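Local coordinates for uridylate kinase (Bacillus anthracis, PDB 2JJX), which catalyses the ATP-dependent phosphorylation of UMP to UDP in pyrimidine biosynthesis and also binds ATP at an allosteric site, at residues R14-L19 and E53-I58; T148-S153 and Q203-A208; S162-V167 and N217-V222; V175-P180 and K187-L192. One frame throughout, in Å; residues are numbered along the deposited sequence.

Overall arrangement
Contacts 1, 3 and 4 all reach the central, mostly parallel sheet of the amino acid kinase fold. Contacts 1 and 3 lie about 10 Å apart between centres and meet where strands 14-19 and 164-169 run side by side. Contact 2 brings together the starts of two helices that lead into the strands of contact 3; its centre is about 14 Å from contact 1 and 12 Å from contact 3. Along the chain contact 1 closes first, the segments of contacts 2 and 3 then alternate, and contact 4 falls between their halves. Contact 4 is peripheral, about 23 Å from contact 1, so the set runs from the buried core to the sheet margin.

Contact 1: residues R14-L19 and E53-I58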
loop_
_atom_site.group_PDB
_atom_site.type_symbol
_atom_site.label_atom_id
_atom_site.label_comp_id
_atom_site.label_asym_id
_atom_site.label_seq_id
_atom_site.Cartn_x
_atom_site.Cartn_y
_atom_site.Cartn_z
ATOM N N ARG A 14 -16.811 -0.371 28.780
ATOM C CA ARG A 14 -16.041 0.157 27.643
ATOM C C ARG A 14 -16.377 1.611 27.398
ATOM O O ARG A 14 -17.537 1.997 27.343
ATOM C CB ARG A 14 -16.353 -0.617 26.364
ATOM C CG ARG A 14 -15.170 -1.339 25.752
ATOM C CD ARG A 14 -14.915 -0.883 24.340
ATOM N NE ARG A 14 -15.184 -1.907 23.328
ATOM C CZ ARG A 14 -14.914 -3.205 23.452
ATOM N NH1 ARG A 14 -14.409 -3.697 24.571
ATOM N NH2 ARG A 14 -15.188 -4.025 22.451
ATOM N N VAL A 15 -15.355 2.401 27.117
ATOM C CA VAL A 15 -15.530 3.845 27.020
ATOM C C VAL A 15 -14.602 4.543 26.008
ATOM O O VAL A 15 -13.454 4.179 25.849
ATOM C CB VAL A 15 -15.321 4.394 28.436
ATOM C CG1 VAL A 15 -14.099 5.284 28.515
ATOM C CG2 VAL A 15 -16.596 5.028 28.972
ATOM N N LEU A 16 -15.092 5.581 25.347
ATOM C CA LEU A 16 -14.279 6.353 24.402
ATOM C C LEU A 16 -14.095 7.722 24.993
ATOM O O LEU A 16 -15.069 8.405 25.279
ATOM C CB LEU A 16 -14.992 6.529 23.051
ATOM C CG LEU A 16 -14.344 7.249 21.853
ATOM C CD1 LEU A 16 -13.947 8.691 22.121
ATOM C CD2 LEU A 16 -13.210 6.453 21.223
ATOM N N ILE A 17 -12.846 8.136 25.144
ATOM C CA ILE A 17 -12.579 9.463 25.652
ATOM C C ILE A 17 -12.214 10.439 24.540
ATOM O O ILE A 17 -11.263 10.228 23.806
ATOM C CB ILE A 17 -11.532 9.474 26.717
ATOM C CG1 ILE A 17 -11.970 8.607 27.893
ATOM C CG2 ILE A 17 -11.282 10.900 27.139
ATOM C CD1 ILE A 17 -10.805 8.180 28.805
ATOM N N LYS A 18 -12.976 11.519 24.423
ATOM C CA LYS A 18 -12.674 12.517 23.421
ATOM C C LYS A 18 -12.022 13.696 24.123
ATOM O O LYS A 18 -12.586 14.278 25.061
ATOM C CB LYS A 18 -13.930 12.935 22.647
ATOM C CG LYS A 18 -14.013 14.416 22.341
ATOM C CD LYS A 18 -13.730 14.671 20.880
ATOM C CE LYS A 18 -14.266 16.043 20.483
ATOM N NZ LYS A 18 -13.447 17.189 21.019
ATOM N N LEU A 19 -10.789 13.959 23.691
ATOM C CA LEU A 19 -9.909 14.986 24.222
ATOM C C LEU A 19 -9.572 15.958 23.097
ATOM O O LEU A 19 -9.123 15.543 22.027
ATOM C CB LEU A 19 -8.585 14.313 24.597
ATOM C CG LEU A 19 -8.081 14.144 26.024
ATOM C CD1 LEU A 19 -8.734 15.204 26.878
ATOM C CD2 LEU A 19 -8.440 12.754 26.495
ATOM N N GLU A 53 -12.361 -0.561 29.899
ATOM C CA GLU A 53 -11.591 -0.473 28.664
ATOM C C GLU A 53 -11.691 0.877 27.965
ATOM O O GLU A 53 -12.774 1.431 27.809
ATOM C CB GLU A 53 -11.883 -1.630 27.731
ATOM C CG GLU A 53 -12.247 -2.864 28.460
ATOM C CD GLU A 53 -13.100 -3.771 27.608
ATOM O OE1 GLU A 53 -13.411 -3.368 26.480
ATOM O OE2 GLU A 53 -13.477 -4.872 28.056
ATOM N N VAL A 54 -10.529 1.458 27.692
ATOM C CA VAL A 54 -10.422 2.802 27.155
ATOM C C VAL A 54 -9.921 2.918 25.722
ATOM O O VAL A 54 -8.924 2.306 25.368
ATOM C CB VAL A 54 -9.491 3.623 28.095
ATOM C CG1 VAL A 54 -9.121 4.930 27.444
ATOM C CG2 VAL A 54 -10.147 3.870 29.430
ATOM N N SER A 55 -10.567 3.787 24.945
ATOM C CA SER A 55 -10.121 4.204 23.614
ATOM C C SER A 55 -10.003 5.708 23.746
ATOM O O SER A 55 -10.752 6.294 24.514
ATOM C CB SER A 55 -11.189 3.929 22.552
ATOM O OG SER A 55 -11.868 2.718 22.809
ATOM N N ILE A 56 -9.091 6.340 23.014
ATOM C CA ILE A 56 -8.939 7.792 23.108
ATOM C C ILE A 56 -8.874 8.431 21.735
ATOM O O ILE A 56 -8.226 7.898 20.836
ATOM C CB ILE A 56 -7.722 8.161 23.977
ATOM C CG1 ILE A 56 -7.730 7.369 25.287
ATOM C CG2 ILE A 56 -7.568 9.665 24.158
ATOM C CD1 ILE A 56 -6.675 7.794 26.269
ATOM N N VAL A 57 -9.569 9.552 21.569
ATOM C CA VAL A 57 -9.525 10.323 20.326
ATOM C C VAL A 57 -9.088 11.759 20.653
ATOM O O VAL A 57 -9.686 12.428 21.488
ATOM C CB VAL A 57 -10.852 10.242 19.559
ATOM C CG1 VAL A 57 -10.870 11.211 18.409
ATOM C CG2 VAL A 57 -11.078 8.838 19.043
ATOM N N ILE A 58 -7.942 12.175 20.116
ATOM C CA ILE A 58 -7.418 13.522 20.391
ATOM C C ILE A 58 -7.566 14.427 19.171
ATOM O O ILE A 58 -7.449 13.972 18.041
ATOM C CB ILE A 58 -5.922 13.515 20.841
ATOM C CG1 ILE A 58 -5.453 12.107 21.151
ATOM C CG2 ILE A 58 -5.672 14.428 22.046
ATOM C CD1 ILE A 58 -4.338 12.104 22.161
#
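I17 and S55 lie at the heart of a parallel ladder of five backbone hydrogen bonds between strands 14-19 and 53-58. V15 N donates to E53 O at 2.8 Å and V15 O receives S55 N. Next, I17 N reaches S55 O at 2.9 Å in an almost straight bond of 176°, and V57 N returns to I17 O. L19 N closes the series on V57 O. V15 and I17 thus use both N-H and C=O on this partner and L19 its N-H, while L16 and K18 bond to strand 164-169 and R14 to D163 just before it. R14 and E53 form a salt bridge at the strand starts, though its modelled geometry is doubtful. The arginine suits this end because its guanidinium has several donors: NH1 also pairs with D131, and NE bonds to M160 O.

On the face shared with R14, L16 has CG anti to the backbone N (chi1 -177°); the small serine lets L16 CD2 come within 3.5 Å of S55 CB, and L16 CD2 also lies 3.9 Å from V57 CG2. On the other face, I17 CD1 meets V54 CG1 at 3.9 Å, while L19 and I56 lie side by side, CD2 to CG2 at 4.0 Å. Beta-branched valine and isoleucine suit extended strands, and apolar side chains this buried position.

The two strands and helix 34-48 form a beta-alpha-beta unit. I44 and I47 of that helix pack on I17, V54 and I56, whereas S153 and A157 of helix 150-160 meet L16 on the opposite face.

Contact 2: residues T148-S153 and Q203-A208; sequences TTDYPS and QVMDQA
D150 and D206 meet where helix 150-160, near its beginning, comes up to the N-terminal end of helix 207-216 on the surface of the amino acid kinase fold. The D150 side chain comes across to the backbone just ahead of helix 207-216. Its CG stands anti to the carbonyl carbon (chi1 -53°), beside the backbone N. From there OD2 accepts the N-H of D206 at 3.0 Å. The bond is nearly straight, 168°, and uses the anti lone pair, the one facing away from OD1. A short carboxylate fits here, since it takes up a main-chain N-H at a helix entrance. OD1 has a long, weak ion pair with K18 of strand 14-19.

D206 occupies the N-cap position, although its side chain makes no capping bond. Its OD2 is turned instead toward T148, coming 3.7 Å from the threonine CB, and stands 4.7 Å from D150 OD2.

M205 adds apolar cover: its flexible chain, bent at the last torsion, lays CE 3.8 Å from D150 CB. Further toward helix 207-216, Y151 has CG anti to its backbone N (chi1 -177°), which carries CG away from that nitrogen. The ring then presents an edge, not a face, to the A208 carbonyl. Alanine's single methyl leaves room for so broad a neighbour: A208 CB lies 3.9 Å from Y151 CD1, and the same ring carbon is 3.6 Å from A208 O.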
loop_
_atom_site.group_PDB
_atom_site.type_symbol
_atom_site.label_atom_id
_atom_site.label_comp_id
_atom_site.label_asym_id
_atom_site.label_seq_id
_atom_site.Cartn_x
_atom_site.Cartn_y
_atom_site.Cartn_z
ATOM N N THR A 148 -15.179 17.555 12.292
ATOM C CA THR A 148 -14.440 17.894 13.500
ATOM C C THR A 148 -14.057 16.602 14.217
ATOM O O THR A 148 -14.537 15.520 13.897
ATOM C CB THR A 148 -15.341 18.740 14.428
ATOM O OG1 THR A 148 -15.764 19.925 13.751
ATOM C CG2 THR A 148 -14.622 19.118 15.701
ATOM N N THR A 149 -13.310 16.750 15.295
ATOM C CA THR A 149 -12.947 15.636 16.159
ATOM C C THR A 149 -14.183 14.922 16.725
ATOM O O THR A 149 -14.135 13.736 17.021
ATOM C CB THR A 149 -12.093 16.173 17.330
ATOM O OG1 THR A 149 -11.039 17.004 16.828
ATOM C CG2 THR A 149 -11.503 15.053 18.152
ATOM N N ASP A 150 -15.254 15.670 16.986
ATOM C CA ASP A 150 -16.456 15.134 17.624
ATOM C C ASP A 150 -16.981 13.925 16.893
ATOM O O ASP A 150 -17.203 12.888 17.502
ATOM C CB ASP A 150 -17.581 16.173 17.667
ATOM C CG ASP A 150 -17.148 17.493 18.292
ATOM O OD1 ASP A 150 -16.009 17.605 18.796
ATOM O OD2 ASP A 150 -17.960 18.441 18.281
ATOM N N TYR A 151 -17.254 14.099 15.603
ATOM C CA TYR A 151 -17.888 13.080 14.772
ATOM C C TYR A 151 -17.168 11.750 14.702
ATOM O O TYR A 151 -17.785 10.704 14.914
ATOM C CB TYR A 151 -18.167 13.610 13.358
ATOM C CG TYR A 151 -18.897 12.609 12.491
ATOM C CD1 TYR A 151 -20.276 12.437 12.610
ATOM C CD2 TYR A 151 -18.195 11.709 11.710
ATOM C CE1 TYR A 151 -20.940 11.422 11.940
ATOM C CE2 TYR A 151 -18.844 10.694 11.025
ATOM C CZ TYR A 151 -20.222 10.567 11.122
ATOM O OH TYR A 151 -20.886 9.591 10.401
ATOM N N PRO A 152 -15.888 11.761 14.273
ATOM C CA PRO A 152 -15.127 10.515 14.194
ATOM C C PRO A 152 -15.013 9.789 15.513
ATOM O O PRO A 152 -14.644 8.615 15.567
ATOM C CB PRO A 152 -13.723 11.010 13.829
ATOM C CG PRO A 152 -13.903 12.375 13.244
ATOM C CD PRO A 152 -15.366 12.725 13.289
ATOM N N SER A 153 -15.058 10.570 16.577
ATOM C CA SER A 153 -14.833 10.017 17.891
ATOM C C SER A 153 -16.092 9.279 18.283
ATOM O O SER A 153 -16.011 8.195 18.844
ATOM C CB SER A 153 -14.426 11.101 18.893
ATOM O OG SER A 153 -15.560 11.877 19.225
ATOM N N GLN A 203 -25.188 24.429 20.974
ATOM C CA GLN A 203 -23.929 24.262 20.271
ATOM C C GLN A 203 -22.862 23.788 21.240
ATOM O O GLN A 203 -22.219 24.578 21.922
ATOM C CB GLN A 203 -23.588 25.542 19.510
ATOM C CG GLN A 203 -24.837 26.119 18.844
ATOM C CD GLN A 203 -24.773 27.619 18.616
ATOM O OE1 GLN A 203 -23.953 28.318 19.217
ATOM N NE2 GLN A 203 -25.674 28.129 17.775
ATOM N N VAL A 204 -22.842 22.471 21.419
ATOM C CA VAL A 204 -21.992 21.792 22.392
ATOM C C VAL A 204 -21.042 20.827 21.696
ATOM O O VAL A 204 -19.874 20.705 22.066
ATOM C CB VAL A 204 -22.877 21.006 23.389
ATOM C CG1 VAL A 204 -22.018 20.259 24.353
ATOM C CG2 VAL A 204 -23.850 21.931 24.114
ATOM N N MET A 205 -21.591 20.117 20.716
ATOM C CA MET A 205 -20.859 19.167 19.898
ATOM C C MET A 205 -21.542 19.124 18.526
ATOM O O MET A 205 -22.705 19.461 18.415
ATOM C CB MET A 205 -20.849 17.778 20.565
ATOM C CG MET A 205 -21.540 16.664 19.781
ATOM S SD MET A 205 -21.385 15.059 20.633
ATOM C CE MET A 205 -19.633 14.788 20.525
ATOM N N ASP A 206 -20.799 18.793 17.477
ATOM C CA ASP A 206 -21.334 18.687 16.122
ATOM C C ASP A 206 -22.756 18.143 16.115
ATOM O O ASP A 206 -23.050 17.168 16.796
ATOM C CB ASP A 206 -20.482 17.691 15.339
ATOM C CG ASP A 206 -19.745 18.327 14.205
ATOM O OD1 ASP A 206 -20.119 19.450 13.825
ATOM O OD2 ASP A 206 -18.805 17.696 13.674
ATOM N N GLN A 207 -23.616 18.718 15.285
ATOM C CA GLN A 207 -24.926 18.143 15.073
ATOM C C GLN A 207 -24.722 16.717 14.542
ATOM O O GLN A 207 -25.313 15.756 15.047
ATOM C CB GLN A 207 -25.727 18.995 14.075
ATOM C CG GLN A 207 -26.174 20.329 14.667
ATOM C CD GLN A 207 -27.110 21.151 13.774
ATOM O OE1 GLN A 207 -28.034 20.622 13.140
ATOM N NE2 GLN A 207 -26.965 22.470 13.854
ATOM N N ALA A 208 -23.865 16.582 13.530
ATOM C CA ALA A 208 -23.643 15.276 12.899
ATOM C C ALA A 208 -23.205 14.205 13.898
ATOM O O ALA A 208 -23.586 13.034 13.788
ATOM C CB ALA A 208 -22.656 15.371 11.766
#

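Contact 3: residues S162-V167 and N217-V222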
loop_
_atom_site.group_PDB
_atom_site.type_symbol
_atom_site.label_atom_id
_atom_site.label_comp_id
_atom_site.label_asym_id
_atom_site.label_seq_id
_atom_site.Cartn_x
_atom_site.Cartn_y
_atom_site.Cartn_z
ATOM N N SER A 162 -18.662 0.768 22.317
ATOM C CA SER A 162 -18.456 1.482 23.565
ATOM C C SER A 162 -19.763 1.659 24.329
ATOM O O SER A 162 -20.837 1.581 23.752
ATOM C CB SER A 162 -17.758 2.809 23.294
ATOM O OG SER A 162 -16.472 2.524 22.768
ATOM N N ASP A 163 -19.671 1.799 25.645
ATOM C CA ASP A 163 -20.855 1.950 26.480
ATOM C C ASP A 163 -21.240 3.432 26.612
ATOM O O ASP A 163 -22.372 3.772 26.973
ATOM C CB ASP A 163 -20.549 1.416 27.877
ATOM C CG ASP A 163 -20.697 -0.093 27.977
ATOM O OD1 ASP A 163 -21.344 -0.697 27.095
ATOM O OD2 ASP A 163 -20.224 -0.673 28.975
ATOM N N ALA A 164 -20.259 4.309 26.417
ATOM C CA ALA A 164 -20.458 5.742 26.561
ATOM C C ALA A 164 -19.300 6.506 25.913
ATOM O O ALA A 164 -18.242 5.937 25.678
ATOM C CB ALA A 164 -20.588 6.092 28.004
ATOM N N ILE A 165 -19.517 7.778 25.582
ATOM C CA ILE A 165 -18.447 8.619 25.075
ATOM C C ILE A 165 -18.283 9.756 26.059
ATOM O O ILE A 165 -19.231 10.465 26.349
ATOM C CB ILE A 165 -18.651 9.140 23.647
ATOM C CG1 ILE A 165 -17.409 9.912 23.225
ATOM C CG2 ILE A 165 -19.773 10.118 23.590
ATOM C CD1 ILE A 165 -17.602 10.751 21.991
ATOM N N LEU A 166 -17.109 9.869 26.661
ATOM C CA LEU A 166 -16.882 10.940 27.608
ATOM C C LEU A 166 -16.165 12.051 26.865
ATOM O O LEU A 166 -15.096 11.851 26.309
ATOM C CB LEU A 166 -16.083 10.439 28.814
ATOM C CG LEU A 166 -16.420 9.050 29.350
ATOM C CD1 LEU A 166 -15.184 8.537 30.052
ATOM C CD2 LEU A 166 -17.569 9.111 30.309
ATOM N N VAL A 167 -16.857 13.168 26.710
ATOM C CA VAL A 167 -16.308 14.311 26.013
ATOM C C VAL A 167 -15.754 15.338 26.998
ATOM O O VAL A 167 -16.488 16.096 27.640
ATOM C CB VAL A 167 -17.298 14.865 25.013
ATOM C CG1 VAL A 167 -18.600 14.105 25.094
ATOM C CG2 VAL A 167 -17.499 16.354 25.206
ATOM N N ASN A 217 -27.789 5.239 19.929
ATOM C CA ASN A 217 -27.950 5.233 21.373
ATOM C C ASN A 217 -26.721 5.471 22.257
ATOM O O ASN A 217 -26.783 5.253 23.467
ATOM C CB ASN A 217 -28.709 3.992 21.817
ATOM C CG ASN A 217 -30.107 4.313 22.242
ATOM O OD1 ASN A 217 -30.307 5.031 23.222
ATOM N ND2 ASN A 217 -31.086 3.878 21.447
ATOM N N LEU A 218 -25.609 5.910 21.673
ATOM C CA LEU A 218 -24.419 6.200 22.468
ATOM C C LEU A 218 -24.714 7.329 23.439
ATOM O O LEU A 218 -25.196 8.396 23.079
ATOM C CB LEU A 218 -23.232 6.614 21.586
ATOM C CG LEU A 218 -21.777 6.260 21.960
ATOM C CD1 LEU A 218 -20.861 7.460 21.942
ATOM C CD2 LEU A 218 -21.595 5.449 23.218
ATOM N N PRO A 219 -24.396 7.109 24.700
ATOM C CA PRO A 219 -24.616 8.200 25.648
ATOM C C PRO A 219 -23.334 9.043 25.666
ATOM O O PRO A 219 -22.221 8.532 25.473
ATOM C CB PRO A 219 -24.809 7.478 26.994
ATOM C CG PRO A 219 -24.532 6.004 26.739
ATOM C CD PRO A 219 -24.689 5.776 25.246
ATOM N N ALA A 220 -23.474 10.342 25.899
ATOM C CA ALA A 220 -22.303 11.199 25.976
ATOM C C ALA A 220 -22.242 11.904 27.312
ATOM O O ALA A 220 -23.267 12.303 27.837
ATOM C CB ALA A 220 -22.315 12.222 24.858
ATOM N N HIS A 221 -21.033 12.150 27.807
ATOM C CA HIS A 221 -20.861 12.920 29.022
ATOM C C HIS A 221 -19.996 14.129 28.746
ATOM O O HIS A 221 -18.898 13.998 28.229
ATOM C CB HIS A 221 -20.245 12.067 30.118
ATOM C CG HIS A 221 -21.182 11.036 30.666
ATOM N ND1 HIS A 221 -21.958 11.261 31.782
ATOM C CD2 HIS A 221 -21.464 9.772 30.261
ATOM C CE1 HIS A 221 -22.691 10.188 32.029
ATOM N NE2 HIS A 221 -22.403 9.267 31.126
ATOM N N VAL A 222 -20.520 15.316 29.021
ATOM C CA VAL A 222 -19.739 16.537 28.866
ATOM C C VAL A 222 -19.414 17.019 30.274
ATOM O O VAL A 222 -20.280 17.067 31.151
ATOM C CB VAL A 222 -20.471 17.579 27.990
ATOM C CG1 VAL A 222 -19.589 18.809 27.733
ATOM C CG2 VAL A 222 -20.894 16.945 26.662
#
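I165 supplies both halves of the central link between two parallel strands, 164-169 and 220-224: its N donates to P219 O at 2.8 Å, and its O accepts H221 N at 2.9 Å. V167 N then bonds to H221 O, completing the three-bond ladder. Proline lacks an N-H, yet suits the entry to the strand because its carbonyl is all this ladder needs from it. L218 O, just before, is taken by the hydroxyl of Y194.

The polar side chains find their partners outside the two segments. H221 NE2 bonds to Y12 OH, D163 OD2 receives K13 N, and S162 OG bonds to A157 O. The imidazole can therefore stay buried while its CB-CD2 flank lies alongside L166, whose CD2 is 4.0 Å from H221 CD2.

On the opposite face, I165 CG2 touches A220 CB at 3.5 Å, the small alanine leaving space for the branched chain; L218 meets I165 at about a right angle. V167 CG2 and V222 CG2 are 3.7 Å apart.

Strand 14-19 bonds to the far edge of 164-169 through L16 and K18, A220 bonds onward to I244, and helix 230-235 packs M231 and I234 over L166.

Contact 4: residues V175-P180 and K187-L192; sequences VFTSDP and KMYRKL
F176 and M188 face each other at a single backbone bridge, where the two segments run in opposing directions and the phenyl ring serves as a platform for the methionine. M188 CG lies over one face, 4.0 Å from the ring centroid and 17° off its normal, a CH-pi contact. The sulfur adds an oblique Met-aromatic contact, SD being 4.9 Å from the same centroid. The opposite face of the ring is met by P180 CG, so the flat phenyl is layered between a flexible thioether and a rigid pyrrolidine.

On the other side Y189 lies along the backbone of 175-177. The V175 carbonyl meets the edge of its ring. The T177 and Y189 side chains cross at about a right angle, T177 CG2 coming 3.5 Å from Y189 OH. The compact, branched V175 sets its CG1 against two neighbours, touching both Y189 CD2, at 3.8 Å, and L192 CD2; V175 and L192 likewise cross at about a right angle.

Three bonds hold these shapes in place. Y189 N donates to V175 O at 2.8 Å and 171°, T177 N to K187 O, and K187 N to T177 OG1; the short threonine hydroxyl takes up a main-chain donor in the loop.

T242 of strand 242-245 joins the two segments, its OG1 hydrogen-bonded to both V175 N and Y189 O. L192, within edge strand 191-193, bonds through its backbone to L243 and N245 of strand 242-245, and its side chain rests on I244.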
loop_
_atom_site.group_PDB
_atom_site.type_symbol
_atom_site.label_atom_id
_atom_site.label_comp_id
_atom_site.label_asym_id
_atom_site.label_seq_id
_atom_site.Cartn_x
_atom_site.Cartn_y
_atom_site.Cartn_z
ATOM N N VAL A 175 -23.216 21.232 30.163
ATOM C CA VAL A 175 -23.967 21.899 29.094
ATOM C C VAL A 175 -25.047 22.791 29.688
ATOM O O VAL A 175 -25.882 22.358 30.490
ATOM C CB VAL A 175 -24.510 20.930 28.030
ATOM C CG1 VAL A 175 -25.661 21.564 27.277
ATOM C CG2 VAL A 175 -23.409 20.534 27.062
ATOM N N PHE A 176 -24.917 24.083 29.406
ATOM C CA PHE A 176 -25.819 25.075 29.974
ATOM C C PHE A 176 -26.872 25.536 28.993
ATOM O O PHE A 176 -26.770 25.339 27.776
ATOM C CB PHE A 176 -25.058 26.286 30.498
ATOM C CG PHE A 176 -24.099 25.958 31.597
ATOM C CD1 PHE A 176 -22.817 25.534 31.308
ATOM C CD2 PHE A 176 -24.484 26.064 32.921
ATOM C CE1 PHE A 176 -21.942 25.216 32.324
ATOM C CE2 PHE A 176 -23.614 25.740 33.940
ATOM C CZ PHE A 176 -22.340 25.314 33.649
ATOM N N THR A 177 -27.889 26.166 29.561
ATOM C CA THR A 177 -29.007 26.675 28.793
ATOM C C THR A 177 -28.464 27.651 27.743
ATOM O O THR A 177 -28.571 27.405 26.535
ATOM C CB THR A 177 -30.028 27.293 29.757
ATOM O OG1 THR A 177 -29.342 27.687 30.960
ATOM C CG2 THR A 177 -31.086 26.230 30.120
ATOM N N SER A 178 -27.715 28.645 28.225
ATOM C CA SER A 178 -27.026 29.638 27.390
ATOM C C SER A 178 -25.665 29.930 28.027
ATOM O O SER A 178 -25.570 30.003 29.258
ATOM C CB SER A 178 -27.843 30.926 27.301
ATOM O OG SER A 178 -28.137 31.399 28.596
ATOM N N ASP A 179 -24.620 30.048 27.203
ATOM C CA ASP A 179 -23.242 30.247 27.686
ATOM C C ASP A 179 -23.140 31.246 28.835
ATOM O O ASP A 179 -23.694 32.345 28.769
ATOM C CB ASP A 179 -22.258 30.550 26.542
ATOM C CG ASP A 179 -22.107 29.379 25.568
ATOM O OD1 ASP A 179 -22.630 28.271 25.854
ATOM O OD2 ASP A 179 -21.490 29.579 24.498
ATOM N N PRO A 180 -22.513 30.824 29.945
ATOM C CA PRO A 180 -22.412 31.536 31.226
ATOM C C PRO A 180 -21.431 32.700 31.404
ATOM O O PRO A 180 -21.423 33.342 32.467
ATOM C CB PRO A 180 -22.146 30.415 32.241
ATOM C CG PRO A 180 -21.752 29.223 31.413
ATOM C CD PRO A 180 -22.508 29.365 30.137
ATOM N N LYS A 187 -28.352 27.850 33.265
ATOM C CA LYS A 187 -28.359 26.671 34.131
ATOM C C LYS A 187 -27.751 25.448 33.432
ATOM O O LYS A 187 -27.655 25.409 32.206
ATOM C CB LYS A 187 -29.771 26.380 34.650
ATOM C CG LYS A 187 -30.805 27.424 34.243
ATOM C CD LYS A 187 -31.778 27.767 35.363
ATOM C CE LYS A 187 -31.410 29.098 36.010
ATOM N NZ LYS A 187 -31.859 29.221 37.429
ATOM N N MET A 188 -27.191 24.527 34.208
ATOM C CA MET A 188 -26.537 23.364 33.617
ATOM C C MET A 188 -27.485 22.176 33.675
ATOM O O MET A 188 -28.121 21.924 34.699
ATOM C CB MET A 188 -25.245 23.038 34.370
ATOM C CG MET A 188 -24.405 21.931 33.741
ATOM S SD MET A 188 -23.237 21.268 34.937
ATOM C CE MET A 188 -22.595 22.796 35.551
ATOM N N TYR A 189 -27.566 21.442 32.572
ATOM C CA TYR A 189 -28.432 20.279 32.493
ATOM C C TYR A 189 -27.801 19.119 33.224
ATOM O O TYR A 189 -26.613 18.847 33.080
ATOM C CB TYR A 189 -28.600 19.862 31.048
ATOM C CG TYR A 189 -29.364 20.850 30.225
ATOM C CD1 TYR A 189 -30.743 20.775 30.143
ATOM C CD2 TYR A 189 -28.707 21.834 29.489
ATOM C CE1 TYR A 189 -31.463 21.679 29.374
ATOM C CE2 TYR A 189 -29.409 22.708 28.663
ATOM C CZ TYR A 189 -30.795 22.655 28.648
ATOM O OH TYR A 189 -31.523 23.546 27.885
ATOM N N ARG A 190 -28.608 18.413 33.998
ATOM C CA ARG A 190 -28.121 17.211 34.649
ATOM C C ARG A 190 -28.226 16.195 33.525
ATOM O O ARG A 190 -27.303 15.422 33.269
ATOM C CB ARG A 190 -29.055 16.798 35.796
ATOM C CG ARG A 190 -28.793 15.406 36.357
ATOM C CD ARG A 190 -27.388 15.332 36.929
ATOM N NE ARG A 190 -27.269 16.228 38.071
ATOM C CZ ARG A 190 -26.212 16.994 38.324
ATOM N NH1 ARG A 190 -25.132 16.943 37.544
ATOM N NH2 ARG A 190 -26.230 17.794 39.383
ATOM N N LYS A 191 -29.327 16.296 32.790
ATOM C CA LYS A 191 -29.604 15.405 31.675
ATOM C C LYS A 191 -30.056 16.232 30.479
ATOM O O LYS A 191 -30.694 17.274 30.640
ATOM C CB LYS A 191 -30.693 14.394 32.042
ATOM C CG LYS A 191 -30.200 13.224 32.867
ATOM C CD LYS A 191 -31.137 12.030 32.736
ATOM C CE LYS A 191 -31.806 11.714 34.066
ATOM N NZ LYS A 191 -33.258 11.450 33.870
ATOM N N LEU A 192 -29.706 15.760 29.289
ATOM C CA LEU A 192 -30.008 16.449 28.042
ATOM C C LEU A 192 -30.435 15.453 26.964
ATOM O O LEU A 192 -29.705 14.532 26.639
ATOM C CB LEU A 192 -28.771 17.229 27.572
ATOM C CG LEU A 192 -28.822 18.102 26.312
ATOM C CD1 LEU A 192 -30.163 18.830 26.228
ATOM C CD2 LEU A 192 -27.658 19.086 26.318
#